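Local coordinates for ferric uptake regulation protein (Vibrio cholerae, PDB 2W57) that binds zinc ions in this crystal and probably represses transcription in response to iron, gripping DNA through winged-helix domains, at residues L23-Q28 against I44-E49. Numbering follows the deposited sequence.
Sequences LEVLQQ and IDLGEE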
loop_
_atom_site.group_PDB
_atom_site.type_symbol
_atom_site.label_atom_id
_atom_site.label_comp_id
_atom_site.label_asym_id
_atom_site.label_seq_id
_atom_site.Cartn_x
_atom_site.Cartn_y
_atom_site.Cartn_z
ATOM N N LEU A 23 19.334 11.023 5.759
ATOM C CA LEU A 23 19.104 10.412 7.066
ATOM C C LEU A 23 18.847 11.486 8.131
ATOM O O LEU A 23 17.888 11.392 8.897
ATOM C CB LEU A 23 20.273 9.501 7.459
ATOM C CG LEU A 23 20.243 8.744 8.793
ATOM C CD1 LEU A 23 19.024 7.831 8.899
ATOM C CD2 LEU A 23 21.529 7.940 8.952
ATOM N N GLU A 24 19.710 12.498 8.168
ATOM C CA GLU A 24 19.485 13.705 8.951
ATOM C C GLU A 24 18.011 14.131 8.885
ATOM O O GLU A 24 17.357 14.294 9.915
ATOM C CB GLU A 24 20.364 14.810 8.386
ATOM C CG GLU A 24 20.686 15.967 9.302
ATOM C CD GLU A 24 22.030 16.615 8.927
ATOM O OE1 GLU A 24 22.343 17.738 9.421
ATOM O OE2 GLU A 24 22.784 15.989 8.132
ATOM N N VAL A 25 17.477 14.289 7.676
ATOM C CA VAL A 25 16.095 14.723 7.540
ATOM C C VAL A 25 15.145 13.736 8.177
ATOM O O VAL A 25 14.234 14.141 8.906
ATOM C CB VAL A 25 15.681 14.998 6.075
ATOM C CG1 VAL A 25 14.163 15.124 5.964
ATOM C CG2 VAL A 25 16.362 16.273 5.552
ATOM N N LEU A 26 15.371 12.448 7.925
ATOM C CA LEU A 26 14.495 11.394 8.435
ATOM C C LEU A 26 14.378 11.395 9.957
ATOM O O LEU A 26 13.367 10.951 10.505
ATOM C CB LEU A 26 14.941 10.026 7.918
ATOM C CG LEU A 26 14.516 9.745 6.472
ATOM C CD1 LEU A 26 15.249 8.558 5.891
ATOM C CD2 LEU A 26 13.015 9.563 6.395
ATOM N N GLN A 27 15.400 11.935 10.618
ATOM C CA GLN A 27 15.460 12.004 12.080
ATOM C C GLN A 27 14.749 13.198 12.714
ATOM O O GLN A 27 14.574 13.218 13.925
ATOM C CB GLN A 27 16.912 11.986 12.543
ATOM C CG GLN A 27 17.528 10.617 12.513
ATOM C CD GLN A 27 19.018 10.684 12.341
ATOM O OE1 GLN A 27 19.548 11.649 11.804
ATOM N NE2 GLN A 27 19.708 9.653 12.783
ATOM N N GLN A 28 14.354 14.182 11.908
ATOM C CA GLN A 28 13.684 15.379 12.419
ATOM C C GLN A 28 12.287 15.010 12.937
ATOM O O GLN A 28 11.540 14.311 12.257
ATOM C CB GLN A 28 13.616 16.477 11.352
ATOM C CG GLN A 28 14.966 17.181 11.031
ATOM C CD GLN A 28 14.912 18.023 9.733
ATOM O OE1 GLN A 28 13.854 18.144 9.095
ATOM N NE2 GLN A 28 16.058 18.604 9.340
ATOM N N ILE A 44 15.214 20.785 -0.592
ATOM C CA ILE A 44 15.273 22.015 -1.393
ATOM C C ILE A 44 15.280 23.244 -0.478
ATOM O O ILE A 44 16.122 24.139 -0.643
ATOM C CB ILE A 44 14.134 22.140 -2.464
ATOM C CG1 ILE A 44 14.237 21.040 -3.544
ATOM C CG2 ILE A 44 14.138 23.528 -3.110
ATOM C CD1 ILE A 44 15.556 21.069 -4.426
ATOM N N ASP A 45 14.354 23.260 0.483
ATOM C CA ASP A 45 14.229 24.316 1.483
ATOM C C ASP A 45 15.462 24.401 2.350
ATOM O O ASP A 45 15.754 25.452 2.898
ATOM C CB ASP A 45 13.037 24.056 2.397
ATOM C CG ASP A 45 11.710 24.349 1.735
ATOM O OD1 ASP A 45 11.659 25.164 0.786
ATOM O OD2 ASP A 45 10.702 23.766 2.185
ATOM N N LEU A 46 16.180 23.289 2.479
ATOM C CA LEU A 46 17.424 23.270 3.248
ATOM C C LEU A 46 18.651 23.719 2.423
ATOM O O LEU A 46 19.771 23.677 2.905
ATOM C CB LEU A 46 17.627 21.900 3.927
ATOM C CG LEU A 46 16.655 21.552 5.077
ATOM C CD1 LEU A 46 16.701 20.081 5.428
ATOM C CD2 LEU A 46 16.880 22.380 6.340
ATOM N N GLY A 47 18.430 24.164 1.188
ATOM C CA GLY A 47 19.510 24.648 0.324
ATOM C C GLY A 47 20.274 23.570 -0.436
ATOM O O GLY A 47 21.242 23.882 -1.130
ATOM N N GLU A 48 19.860 22.307 -0.316
ATOM C CA GLU A 48 20.504 21.189 -1.028
ATOM C C GLU A 48 20.091 21.082 -2.507
ATOM O O GLU A 48 19.064 21.656 -2.916
ATOM C CB GLU A 48 20.216 19.854 -0.328
ATOM C CG GLU A 48 20.474 19.804 1.194
ATOM C CD GLU A 48 21.920 20.131 1.609
ATOM O OE1 GLU A 48 22.867 19.924 0.813
ATOM O OE2 GLU A 48 22.117 20.576 2.761
ATOM N N GLU A 49 20.895 20.343 -3.292
ATOM C CA GLU A 49 20.638 20.084 -4.721
ATOM C C GLU A 49 20.338 18.619 -5.031
ATOM O O GLU A 49 20.265 18.240 -6.198
ATOM C CB GLU A 49 21.822 20.489 -5.591
ATOM C CG GLU A 49 22.272 21.930 -5.495
ATOM C CD GLU A 49 21.214 22.891 -5.967
ATOM O OE1 GLU A 49 20.384 22.502 -6.806
ATOM O OE2 GLU A 49 21.203 24.039 -5.493
#
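V25 meets L46 through methyl groups alone, CG2 of V25 lying 3.8 Å from CD1 of L46. The contact joins the C-terminal ends of helices 17-26 and 36-45, in what is probably the winged helix-turn-helix DNA-binding domain of this Fur protein. V25 is buried. Its CG1 lies opposite the backbone N (chi1 167°), which leaves CG2 opposite the carbonyl carbon and pointing to L46. The two side chains meet at a slant. L46 is largely exposed and reaches back with a single branch. The end of the Q28 side chain comes near the same CD1, a loose van der Waals approach. The contact is small, 80 Å² in all, and the backbones stay well apart: the CA atoms of V25 and L46 are 9.7 Å from each other. V25 also packs on L39 and L43 of helix 36-45, so L46 extends that apolar strip past the helix end. Just past the turn in sequence, OE2 of E48 forms a salt bridge with NZ of K21 in helix 17-26. Helix 36-45 ends in a Schellman motif, with G47 just after L46. G47 has a positive phi of 83°, and one of the motif's two bonds runs from its N to O of I44 at 2.9 Å.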